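Local coordinates for L-Ala-D/L-Glu epimerase, a muconate lactonizing enzyme (Klebsiella pneumoniae subsp. pneumoniae MGH 78578, PDB 3FCP), which is a magnesium-binding member of the enolase superfamily, pairing an N-terminal capping domain with a C-terminal TIM-barrel-like domain, at residues L248-A254 with Y271-K277; V284-R289 with A316-L320; I49-I55 with M303-G309; K106-T111 with G279-S283. One frame throughout, in Å; residues are numbered along the deposited sequence.

Contact 1 (L248-A254 with Y271-K277). With MG (magnesium ion), chain I.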
loop_
_atom_site.group_PDB
_atom_site.type_symbol
_atom_site.label_atom_id
_atom_site.label_comp_id
_atom_site.label_asym_id
_atom_site.label_seq_id
_atom_site.Cartn_x
_atom_site.Cartn_y
_atom_site.Cartn_z
ATOM N N LEU A 248 8.363 22.085 7.229
ATOM C CA LEU A 248 7.242 23.015 7.299
ATOM C C LEU A 248 6.633 23.151 5.899
ATOM O O LEU A 248 7.318 23.539 4.953
ATOM C CB LEU A 248 7.736 24.394 7.762
ATOM C CG LEU A 248 6.845 25.368 8.553
ATOM C CD1 LEU A 248 7.049 26.773 7.992
ATOM C CD2 LEU A 248 5.374 24.969 8.523
ATOM N N ALA A 249 5.355 22.824 5.763
ATOM C CA ALA A 249 4.694 22.946 4.470
ATOM C C ALA A 249 4.116 24.359 4.313
ATOM O O ALA A 249 3.501 24.885 5.242
ATOM C CB ALA A 249 3.577 21.909 4.359
ATOM N N ASP A 250 4.330 24.980 3.157
ATOM C CA ASP A 250 3.771 26.311 2.913
ATOM C C ASP A 250 2.871 26.245 1.684
ATOM O O ASP A 250 1.682 25.956 1.809
ATOM C CB ASP A 250 4.872 27.375 2.719
ATOM C CG ASP A 250 4.302 28.795 2.557
ATOM O OD1 ASP A 250 3.069 28.975 2.713
ATOM O OD2 ASP A 250 5.081 29.736 2.277
ATOM N N GLU A 251 3.437 26.478 0.499
ATOM C CA GLU A 251 2.650 26.442 -0.734
ATOM C C GLU A 251 1.895 25.131 -0.952
ATOM O O GLU A 251 0.890 25.109 -1.665
ATOM C CB GLU A 251 3.536 26.717 -1.961
ATOM C CG GLU A 251 3.897 28.185 -2.201
ATOM C CD GLU A 251 4.874 28.739 -1.178
ATOM O OE1 GLU A 251 5.613 27.949 -0.550
ATOM O OE2 GLU A 251 4.913 29.974 -1.015
ATOM N N ALA A 252 2.372 24.044 -0.348
ATOM C CA ALA A 252 1.721 22.739 -0.492
ATOM C C ALA A 252 0.379 22.661 0.236
ATOM O O ALA A 252 -0.415 21.752 -0.003
ATOM C CB ALA A 252 2.642 21.631 0.020
ATOM N N VAL A 253 0.120 23.606 1.130
ATOM C CA VAL A 253 -1.130 23.576 1.878
ATOM C C VAL A 253 -1.725 24.965 2.043
ATOM O O VAL A 253 -1.106 25.854 2.627
ATOM C CB VAL A 253 -0.910 22.923 3.266
ATOM C CG1 VAL A 253 0.147 23.700 4.044
ATOM C CG2 VAL A 253 -2.213 22.875 4.040
ATOM N N ALA A 254 -2.932 25.151 1.516
ATOM C CA ALA A 254 -3.612 26.438 1.613
ATOM C C ALA A 254 -4.907 26.324 2.414
ATOM O O ALA A 254 -5.138 27.082 3.368
ATOM C CB ALA A 254 -3.916 26.978 0.210
ATOM N N TYR A 271 2.448 22.832 9.448
ATOM C CA TYR A 271 1.825 23.621 8.389
ATOM C C TYR A 271 1.971 25.119 8.659
ATOM O O TYR A 271 1.799 25.589 9.795
ATOM C CB TYR A 271 0.321 23.326 8.265
ATOM C CG TYR A 271 -0.069 21.972 7.711
ATOM C CD1 TYR A 271 0.848 21.169 7.029
ATOM C CD2 TYR A 271 -1.389 21.521 7.817
ATOM C CE1 TYR A 271 0.464 19.960 6.463
ATOM C CE2 TYR A 271 -1.785 20.311 7.252
ATOM C CZ TYR A 271 -0.854 19.537 6.577
ATOM O OH TYR A 271 -1.237 18.341 6.024
ATOM N N ALA A 272 2.284 25.868 7.607
ATOM C CA ALA A 272 2.402 27.318 7.716
ATOM C C ALA A 272 1.008 27.885 7.464
ATOM O O ALA A 272 0.612 28.071 6.316
ATOM C CB ALA A 272 3.386 27.861 6.669
ATOM N N LEU A 273 0.260 28.142 8.531
ATOM C CA LEU A 273 -1.082 28.702 8.394
ATOM C C LEU A 273 -0.980 30.157 7.927
ATOM O O LEU A 273 -0.135 30.913 8.412
ATOM C CB LEU A 273 -1.819 28.668 9.739
ATOM C CG LEU A 273 -1.923 27.348 10.504
ATOM C CD1 LEU A 273 -2.574 27.590 11.865
ATOM C CD2 LEU A 273 -2.733 26.352 9.690
ATOM N N LYS A 274 -1.822 30.540 6.970
ATOM C CA LYS A 274 -1.854 31.918 6.476
ATOM C C LYS A 274 -3.302 32.251 6.148
ATOM O O LYS A 274 -3.959 31.510 5.421
ATOM C CB LYS A 274 -0.980 32.080 5.224
ATOM C CG LYS A 274 0.520 31.877 5.483
ATOM C CD LYS A 274 1.356 32.191 4.254
ATOM C CE LYS A 274 2.853 31.980 4.537
ATOM N NZ LYS A 274 3.678 32.327 3.361
ATOM N N ILE A 275 -3.808 33.364 6.673
ATOM C CA ILE A 275 -5.201 33.698 6.403
ATOM C C ILE A 275 -5.464 33.909 4.916
ATOM O O ILE A 275 -6.538 33.543 4.420
ATOM C CB ILE A 275 -5.680 34.939 7.226
ATOM C CG1 ILE A 275 -4.955 36.210 6.791
ATOM C CG2 ILE A 275 -5.457 34.688 8.715
ATOM C CD1 ILE A 275 -5.482 37.470 7.512
ATOM N N ALA A 276 -4.479 34.456 4.200
ATOM C CA ALA A 276 -4.617 34.710 2.761
ATOM C C ALA A 276 -4.813 33.434 1.943
ATOM O O ALA A 276 -5.560 33.427 0.960
ATOM C CB ALA A 276 -3.393 35.476 2.234
ATOM N N LYS A 277 -4.131 32.361 2.338
ATOM C CA LYS A 277 -4.232 31.086 1.633
ATOM C C LYS A 277 -5.551 30.362 1.895
ATOM O O LYS A 277 -6.064 29.667 1.017
ATOM C CB LYS A 277 -3.078 30.146 2.031
ATOM C CG LYS A 277 -1.679 30.585 1.579
ATOM C CD LYS A 277 -0.620 29.497 1.805
ATOM C CE LYS A 277 -0.488 29.093 3.274
ATOM N NZ LYS A 277 0.444 27.932 3.480
HETATM MG MG MG I . 6.513 30.257 0.538
HETATM O O HOH W 1 2.546 31.222 1.080
HETATM O O HOH W 2 -3.542 28.550 5.249
HETATM O O HOH W 3 7.892 28.711 1.952
HETATM O O HOH W 4 8.261 31.654 1.493
HETATM O O HOH W 5 5.565 32.658 0.448
#
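In the magnesium site at the C-terminal ends of the barrel strands, Asp250 joins Lys274 and Lys277 in a salt-bridge network. Its carboxylate divides the work. Asp250 OD2 binds the magnesium ion at 2.3 Å and takes Lys274 NZ on its syn side, tilted 24° from the carboxylate plane, at 3.1 Å, while Asp250 OD1 turns its anti lone pair to Lys277 NZ, 2.9 Å away. Glu251 and Asn201 supply the other protein ligands of the metal. Both lysines cross the aspartate at about a right angle, Lys274 as a straight rod and Lys277 with a bend at chi3 (-60°) that tucks its ammonium group among backbone carbonyls. There Lys277 NZ meets Val253 O head-on at 2.7 Å, reaches Asp250 O from above its carbonyl plane, and also bonds to Ala272 O. The setting is a beta-alpha-beta unit: strands 246-249 and 270-273 run parallel, joined through helix 256-264, and Ala272 N donates to Ala249 O at 2.8 Å. Next to the polar network, Val253 lays CG2 over one face of the Tyr271 ring, 4.2 Å from its centroid, in a CH-pi contact, while Tyr271 OH bonds to Gly259 O.

Contact 2 (V284-R289 with A316-L320)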
loop_
_atom_site.group_PDB
_atom_site.type_symbol
_atom_site.label_atom_id
_atom_site.label_comp_id
_atom_site.label_asym_id
_atom_site.label_seq_id
_atom_site.Cartn_x
_atom_site.Cartn_y
_atom_site.Cartn_z
ATOM N N VAL A 284 -9.165 29.888 8.140
ATOM C CA VAL A 284 -7.895 29.226 8.409
ATOM C C VAL A 284 -7.976 28.268 9.603
ATOM O O VAL A 284 -7.189 27.324 9.700
ATOM C CB VAL A 284 -6.758 30.261 8.658
ATOM C CG1 VAL A 284 -6.933 30.923 10.016
ATOM C CG2 VAL A 284 -5.392 29.571 8.548
ATOM N N LEU A 285 -8.933 28.500 10.501
ATOM C CA LEU A 285 -9.094 27.647 11.676
ATOM C C LEU A 285 -9.484 26.207 11.337
ATOM O O LEU A 285 -9.157 25.284 12.090
ATOM C CB LEU A 285 -10.124 28.253 12.641
ATOM C CG LEU A 285 -9.746 29.639 13.174
ATOM C CD1 LEU A 285 -10.851 30.169 14.081
ATOM C CD2 LEU A 285 -8.431 29.549 13.938
ATOM N N ALA A 286 -10.177 26.005 10.215
ATOM C CA ALA A 286 -10.556 24.645 9.817
ATOM C C ALA A 286 -9.280 23.867 9.472
ATOM O O ALA A 286 -9.120 22.705 9.842
ATOM C CB ALA A 286 -11.502 24.678 8.608
ATOM N N LEU A 287 -8.370 24.525 8.762
ATOM C CA LEU A 287 -7.101 23.909 8.384
ATOM C C LEU A 287 -6.335 23.588 9.669
ATOM O O LEU A 287 -5.736 22.519 9.805
ATOM C CB LEU A 287 -6.275 24.884 7.540
ATOM C CG LEU A 287 -5.259 24.386 6.509
ATOM C CD1 LEU A 287 -4.139 25.409 6.424
ATOM C CD2 LEU A 287 -4.717 23.001 6.847
ATOM N N ALA A 288 -6.351 24.519 10.612
ATOM C CA ALA A 288 -5.655 24.307 11.880
ATOM C C ALA A 288 -6.184 23.065 12.608
ATOM O O ALA A 288 -5.403 22.262 13.116
ATOM C CB ALA A 288 -5.795 25.538 12.775
ATOM N N ARG A 289 -7.505 22.901 12.657
ATOM C CA ARG A 289 -8.088 21.744 13.338
ATOM C C ARG A 289 -7.762 20.425 12.628
ATOM O O ARG A 289 -7.586 19.395 13.275
ATOM C CB ARG A 289 -9.607 21.908 13.478
ATOM C CG ARG A 289 -10.045 23.103 14.333
ATOM C CD ARG A 289 -9.432 23.089 15.735
ATOM N NE ARG A 289 -9.934 24.191 16.560
ATOM C CZ ARG A 289 -9.377 24.594 17.700
ATOM N NH1 ARG A 289 -8.287 23.993 18.161
ATOM N NH2 ARG A 289 -9.914 25.591 18.393
ATOM N N ALA A 316 -6.342 35.215 15.039
ATOM C CA ALA A 316 -6.560 33.796 14.771
ATOM C C ALA A 316 -5.469 32.956 15.443
ATOM O O ALA A 316 -5.761 31.960 16.109
ATOM C CB ALA A 316 -6.569 33.539 13.258
ATOM N N TRP A 317 -4.214 33.369 15.281
ATOM C CA TRP A 317 -3.087 32.645 15.874
ATOM C C TRP A 317 -3.195 32.546 17.398
ATOM O O TRP A 317 -2.770 31.553 17.994
ATOM C CB TRP A 317 -1.756 33.328 15.527
ATOM C CG TRP A 317 -1.397 33.439 14.053
ATOM C CD1 TRP A 317 -0.403 34.221 13.517
ATOM C CD2 TRP A 317 -2.032 32.787 12.941
ATOM N NE1 TRP A 317 -0.382 34.096 12.151
ATOM C CE2 TRP A 317 -1.372 33.227 11.769
ATOM C CE3 TRP A 317 -3.096 31.877 12.820
ATOM C CZ2 TRP A 317 -1.744 32.791 10.487
ATOM C CZ3 TRP A 317 -3.467 31.445 11.547
ATOM C CH2 TRP A 317 -2.791 31.904 10.396
ATOM N N SER A 318 -3.764 33.574 18.023
ATOM C CA SER A 318 -3.904 33.615 19.479
ATOM C C SER A 318 -4.781 32.511 20.045
ATOM O O SER A 318 -4.649 32.134 21.209
ATOM C CB SER A 318 -4.482 34.965 19.926
ATOM O OG SER A 318 -5.882 35.031 19.695
ATOM N N THR A 319 -5.689 31.996 19.231
ATOM C CA THR A 319 -6.589 30.956 19.703
ATOM C C THR A 319 -5.996 29.557 19.577
ATOM O O THR A 319 -6.623 28.585 19.997
ATOM C CB THR A 319 -7.887 30.947 18.902
ATOM O OG1 THR A 319 -7.611 30.458 17.583
ATOM C CG2 THR A 319 -8.474 32.357 18.809
ATOM N N LEU A 320 -4.788 29.454 19.029
ATOM C CA LEU A 320 -4.177 28.143 18.800
ATOM C C LEU A 320 -2.809 27.924 19.423
ATOM O O LEU A 320 -2.069 28.872 19.660
ATOM C CB LEU A 320 -4.019 27.914 17.290
ATOM C CG LEU A 320 -5.237 28.082 16.385
ATOM C CD1 LEU A 320 -4.785 28.303 14.937
ATOM C CD2 LEU A 320 -6.121 26.854 16.518
HETATM O O HOH W 6 -7.710 26.101 20.345
#
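Helix 283-294 packs against the last turn of helix 307-317 and the type I turn from Trp317 to Leu320, with Leu285 CA 7.3 Å from Ala316 CA and Ala288 CA 8.0 Å from Leu320 CA. No direct hydrogen bond crosses, so shape does the joining. At one end Val284 stands at about a right angle to Trp317 and straddles the outer corner of the indole: its CG2 lies in the ring plane at the edge, and Val284 CG1 comes within 3.8 Å of Trp317 CZ3. Both methyls of the branched valine thus meet the indole, and CG1 touches Ala316 CB as well. Leu320 fills the middle. Its CD1 rests 3.7 Å from Ala288 CB, where an alanine lets the leucine come close to the helix backbone, and Leu320 CD1 also meets Leu285 CD2 at 4.0 Å. At the far end Leu320 CD2 lies over one face of the Arg289 guanidinium, 3.9 Å from Arg289 NH1. A water links the polar groups, accepting from Arg289 NH2 at 3.0 Å and donating to Thr319 O at 2.7 Å, while Arg289 NH1 bonds to Gln292. With chi1 at 71°, Thr319 folds its hydroxyl back onto Ala316 O, which also accepts from Thr319 N, and so presents OG1 to Leu285 with its hydrogen already given away. On the inner side, Val284 and Trp317 both touch Leu273 of strand 270-273, and on the outer side Arg289 and Thr319 pack on Asn89 of the second subunit.

Contact 3 (I49-I55 with M303-G309)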
loop_
_atom_site.group_PDB
_atom_site.type_symbol
_atom_site.label_atom_id
_atom_site.label_comp_id
_atom_site.label_asym_id
_atom_site.label_seq_id
_atom_site.Cartn_x
_atom_site.Cartn_y
_atom_site.Cartn_z
ATOM N N ILE A 49 -12.680 46.701 8.615
ATOM C CA ILE A 49 -11.633 46.793 7.609
ATOM C C ILE A 49 -10.877 45.481 7.466
ATOM O O ILE A 49 -10.864 44.647 8.377
ATOM C CB ILE A 49 -10.617 47.930 7.913
ATOM C CG1 ILE A 49 -10.001 47.735 9.298
ATOM C CG2 ILE A 49 -11.306 49.288 7.786
ATOM C CD1 ILE A 49 -8.910 48.750 9.626
ATOM N N GLY A 50 -10.250 45.306 6.311
ATOM C CA GLY A 50 -9.509 44.086 6.058
ATOM C C GLY A 50 -8.375 44.337 5.094
ATOM O O GLY A 50 -8.310 45.398 4.469
ATOM N N GLU A 51 -7.491 43.356 4.958
ATOM C CA GLU A 51 -6.342 43.489 4.072
ATOM C C GLU A 51 -5.982 42.205 3.336
ATOM O O GLU A 51 -5.965 41.129 3.924
ATOM C CB GLU A 51 -5.117 43.934 4.878
ATOM C CG GLU A 51 -3.859 44.087 4.039
ATOM C CD GLU A 51 -2.622 44.406 4.872
ATOM O OE1 GLU A 51 -2.771 44.858 6.025
ATOM O OE2 GLU A 51 -1.498 44.211 4.365
ATOM N N ALA A 52 -5.687 42.334 2.049
ATOM C CA ALA A 52 -5.260 41.195 1.239
ATOM C C ALA A 52 -3.978 41.679 0.575
ATOM O O ALA A 52 -3.997 42.611 -0.232
ATOM C CB ALA A 52 -6.309 40.844 0.192
ATOM N N THR A 53 -2.863 41.057 0.938
ATOM C CA THR A 53 -1.567 41.432 0.399
ATOM C C THR A 53 -0.782 40.212 -0.068
ATOM O O THR A 53 -0.976 39.105 0.433
ATOM C CB THR A 53 -0.736 42.172 1.478
ATOM O OG1 THR A 53 -1.356 43.433 1.770
ATOM C CG2 THR A 53 0.688 42.404 1.009
ATOM N N THR A 54 0.094 40.417 -1.044
ATOM C CA THR A 54 0.932 39.336 -1.524
ATOM C C THR A 54 2.347 39.855 -1.734
ATOM O O THR A 54 2.646 41.019 -1.447
ATOM C CB THR A 54 0.422 38.732 -2.842
ATOM O OG1 THR A 54 1.169 37.544 -3.124
ATOM C CG2 THR A 54 0.590 39.711 -3.995
ATOM N N ILE A 55 3.209 38.986 -2.245
ATOM C CA ILE A 55 4.602 39.327 -2.475
ATOM C C ILE A 55 4.960 39.244 -3.956
ATOM O O ILE A 55 4.674 38.251 -4.614
ATOM C CB ILE A 55 5.525 38.353 -1.691
ATOM C CG1 ILE A 55 5.114 38.323 -0.215
ATOM C CG2 ILE A 55 6.973 38.776 -1.823
ATOM C CD1 ILE A 55 5.727 37.171 0.586
ATOM N N MET A 303 2.126 36.872 4.563
ATOM C CA MET A 303 2.330 37.190 3.158
ATOM C C MET A 303 2.927 38.605 3.182
ATOM O O MET A 303 2.894 39.345 2.192
ATOM C CB MET A 303 1.005 37.168 2.389
ATOM C CG MET A 303 0.441 35.765 2.106
ATOM S SD MET A 303 1.537 34.614 1.225
ATOM C CE MET A 303 1.842 35.472 -0.249
ATOM N N LEU A 304 3.491 38.946 4.339
ATOM C CA LEU A 304 4.099 40.250 4.602
ATOM C C LEU A 304 3.043 41.358 4.594
ATOM O O LEU A 304 3.221 42.408 3.978
ATOM C CB LEU A 304 5.218 40.553 3.591
ATOM C CG LEU A 304 6.437 39.621 3.668
ATOM C CD1 LEU A 304 7.524 40.088 2.697
ATOM C CD2 LEU A 304 6.979 39.608 5.081
ATOM N N GLU A 305 1.936 41.100 5.285
ATOM C CA GLU A 305 0.845 42.058 5.401
ATOM C C GLU A 305 1.272 43.255 6.243
ATOM O O GLU A 305 2.218 43.167 7.029
ATOM C CB GLU A 305 -0.363 41.421 6.109
ATOM C CG GLU A 305 -1.152 40.372 5.337
ATOM C CD GLU A 305 -0.527 38.988 5.359
ATOM O OE1 GLU A 305 0.440 38.753 6.118
ATOM O OE2 GLU A 305 -1.025 38.123 4.612
ATOM N N GLY A 306 0.560 44.370 6.073
ATOM C CA GLY A 306 0.815 45.546 6.878
ATOM C C GLY A 306 0.143 45.280 8.219
ATOM O O GLY A 306 -0.137 44.125 8.547
ATOM N N THR A 307 -0.149 46.327 8.983
ATOM C CA THR A 307 -0.769 46.168 10.291
ATOM C C THR A 307 -2.162 45.526 10.304
ATOM O O THR A 307 -2.455 44.715 11.180
ATOM C CB THR A 307 -0.841 47.522 11.035
ATOM O OG1 THR A 307 0.488 48.020 11.238
ATOM C CG2 THR A 307 -1.526 47.362 12.392
ATOM N N VAL A 308 -3.019 45.877 9.347
ATOM C CA VAL A 308 -4.368 45.307 9.321
ATOM C C VAL A 308 -4.359 43.787 9.132
ATOM O O VAL A 308 -4.897 43.049 9.963
ATOM C CB VAL A 308 -5.231 45.951 8.212
ATOM C CG1 VAL A 308 -6.592 45.261 8.152
ATOM C CG2 VAL A 308 -5.421 47.458 8.500
ATOM N N GLY A 309 -3.743 43.329 8.044
ATOM C CA GLY A 309 -3.677 41.904 7.764
ATOM C C GLY A 309 -2.886 41.135 8.808
ATOM O O GLY A 309 -3.178 39.973 9.105
HETATM O O HOH W 7 -2.319 47.596 7.045
HETATM O O HOH W 8 -2.745 38.719 2.770
#
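Hydrogen bonds from Gly306 and Gly309 to the Glu51 carboxylate join the two domains. With its chain extended (chi1 179°), Glu51 reaches from the strand to the start of helix 307-317. Glu51 OE2 receives Gly306 N, the N-cap residue, on its syn lone pair at 2.7 Å, and Thr53 OG1 on its anti lone pair at 2.7 Å. Glu51 OE1 receives Gly309 N at 2.7 Å from above the carboxylate plane. An acid suits this place, since the helix N-terminus would probably stabilise its negative charge, and Gly309, lacking a side chain, leaves it room. Waters add two bridges, one from Glu51 OE1 to Val308 N and one from Thr53 N to Glu305 OE2. Among apolar contacts, Ile49 and Val308 cross at about a right angle, Ile49 CD1 3.9 Å from Val308 CG2, and Ile55 CD1 leans on Leu304 CG at 4.0 Å. Met303, bent at chi2 and chi3, runs alongside Thr54, its CE 3.6 Å from Thr54 OG1, while Met303 O is buried without a polar partner. Strand 47-53 is an edge strand of the antiparallel sheet, bonded to strand 33-42; Ala52 packs on Ala108 of helix 103-121, and Thr54 touches Phe104 there.

Contact 4 (K106-T111 with G279-S283)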
loop_
_atom_site.group_PDB
_atom_site.type_symbol
_atom_site.label_atom_id
_atom_site.label_comp_id
_atom_site.label_asym_id
_atom_site.label_seq_id
_atom_site.Cartn_x
_atom_site.Cartn_y
_atom_site.Cartn_z
ATOM N N LYS A 106 -11.131 36.888 -0.502
ATOM C CA LYS A 106 -12.058 36.422 0.526
ATOM C C LYS A 106 -11.529 36.722 1.926
ATOM O O LYS A 106 -12.293 37.071 2.824
ATOM C CB LYS A 106 -12.306 34.918 0.381
ATOM C CG LYS A 106 -13.091 34.544 -0.866
ATOM C CD LYS A 106 -13.140 33.029 -1.068
ATOM C CE LYS A 106 -13.970 32.664 -2.295
ATOM N NZ LYS A 106 -13.881 31.206 -2.630
ATOM N N SER A 107 -10.221 36.594 2.112
ATOM C CA SER A 107 -9.625 36.855 3.417
ATOM C C SER A 107 -9.797 38.316 3.851
ATOM O O SER A 107 -10.041 38.594 5.027
ATOM C CB SER A 107 -8.140 36.495 3.398
ATOM O OG SER A 107 -7.516 36.918 4.594
ATOM N N ALA A 108 -9.651 39.243 2.909
ATOM C CA ALA A 108 -9.816 40.664 3.221
ATOM C C ALA A 108 -11.257 40.915 3.663
ATOM O O ALA A 108 -11.505 41.625 4.637
ATOM C CB ALA A 108 -9.479 41.523 1.997
ATOM N N ILE A 109 -12.206 40.324 2.944
ATOM C CA ILE A 109 -13.623 40.479 3.267
ATOM C C ILE A 109 -13.991 39.825 4.604
ATOM O O ILE A 109 -14.713 40.411 5.416
ATOM C CB ILE A 109 -14.520 39.860 2.161
ATOM C CG1 ILE A 109 -14.326 40.618 0.843
ATOM C CG2 ILE A 109 -15.983 39.880 2.605
ATOM C CD1 ILE A 109 -14.693 42.096 0.915
ATOM N N GLU A 110 -13.509 38.605 4.827
ATOM C CA GLU A 110 -13.813 37.900 6.071
ATOM C C GLU A 110 -13.249 38.684 7.247
ATOM O O GLU A 110 -13.872 38.774 8.309
ATOM C CB GLU A 110 -13.218 36.484 6.055
ATOM C CG GLU A 110 -13.664 35.634 7.228
ATOM C CD GLU A 110 -13.110 34.220 7.186
ATOM O OE1 GLU A 110 -12.044 33.971 7.782
ATOM O OE2 GLU A 110 -13.745 33.360 6.547
ATOM N N THR A 111 -12.067 39.261 7.052
ATOM C CA THR A 111 -11.428 40.042 8.102
ATOM C C THR A 111 -12.296 41.246 8.454
ATOM O O THR A 111 -12.550 41.522 9.631
ATOM C CB THR A 111 -10.040 40.550 7.653
ATOM O OG1 THR A 111 -9.181 39.431 7.395
ATOM C CG2 THR A 111 -9.414 41.437 8.743
ATOM N N GLY A 279 -8.534 31.947 3.185
ATOM C CA GLY A 279 -9.732 32.747 3.000
ATOM C C GLY A 279 -10.134 33.564 4.224
ATOM O O GLY A 279 -11.293 33.979 4.344
ATOM N N GLY A 280 -9.200 33.785 5.150
ATOM C CA GLY A 280 -9.518 34.599 6.311
ATOM C C GLY A 280 -9.218 34.031 7.684
ATOM O O GLY A 280 -8.888 32.849 7.828
ATOM N N PRO A 281 -9.338 34.860 8.727
ATOM C CA PRO A 281 -9.083 34.475 10.122
ATOM C C PRO A 281 -9.953 33.318 10.628
ATOM O O PRO A 281 -9.528 32.553 11.482
ATOM C CB PRO A 281 -9.352 35.767 10.896
ATOM C CG PRO A 281 -9.045 36.852 9.885
ATOM C CD PRO A 281 -9.673 36.294 8.627
ATOM N N ASN A 282 -11.178 33.191 10.124
ATOM C CA ASN A 282 -12.025 32.082 10.568
ATOM C C ASN A 282 -11.787 30.845 9.708
ATOM O O ASN A 282 -11.656 29.725 10.222
ATOM C CB ASN A 282 -13.514 32.459 10.519
ATOM C CG ASN A 282 -14.408 31.367 11.101
ATOM O OD1 ASN A 282 -15.378 30.937 10.472
ATOM N ND2 ASN A 282 -14.087 30.917 12.306
ATOM N N SER A 283 -11.724 31.047 8.396
ATOM C CA SER A 283 -11.505 29.941 7.463
ATOM C C SER A 283 -10.214 29.177 7.740
ATOM O O SER A 283 -10.166 27.954 7.604
ATOM C CB SER A 283 -11.487 30.458 6.021
ATOM O OG SER A 283 -12.767 30.926 5.636
HETATM O O HOH W 9 -15.540 31.669 7.427
#
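Glu110 faces Ser283 across this contact, its carboxylate held out from helix 103-121 toward the start of helix 283-294. An extended chain, with CG opposite the backbone N (chi1 -172°), carries the acid away from its own helix, and chi3 at 93° sets the carboxylate plane so that OE2 faces Ser283 OG. Glu110 OE2 takes Ser283 OG on its syn lone pair at 2.8 Å, and a water donates to the same oxygen and to Asn282 OD1. Glu110 OE1 points at the backbone N-H groups of Asn282 and Ser283, although it lies too near Gly280 in the model for the details of those bonds to be certain. Lying near the start of helix 283-294, the acid may gain some stabilisation of its charge. The partners come from both halves of an enolase-superfamily fold: helix 103-121 belongs to the capping domain, and residues 279-283 form a loop of the barrel domain. Thr111 and Pro281 cross at about a right angle, the hydroxyl oxygen Thr111 OG1 lying 3.4 Å from Pro281 CD. That hydroxyl is already engaged, donating at 2.7 Å to Ser107 O, which also accepts the helical bond from Thr111 N. The closest pair of CA atoms is that of Ser107 and Gly280, 3.7 Å apart, and Gly279 and Gly280 both have positive phi angles that suit a residue without a side chain. Ser107 CB rests 3.4 Å from Gly280 N, and Lys106 carries its amino group away to Ile99 O, Gly101 O and Asn96.

Overall arrangement
All four contacts are buried, contacts 1 and 3 nearest the middle of the chain and contacts 2 and 4 about 12 Å from it, centre to centre. Contacts 1 and 2 lie within the barrel domain, the first ionic and metal-bound at the strand ends, the second apolar between helices and reaching the second subunit. Contacts 3 and 4 instead join the capping domain to the barrel, each through a glutamate that meets backbone N-H groups near a helix start. Helix 307-317 serves contacts 2 and 3, while helix 283-294 begins in contact 4 and continues into contact 2. Segment 271-277 of contact 1 touches a segment of each other contact, through Leu287, Met303 and Ser107.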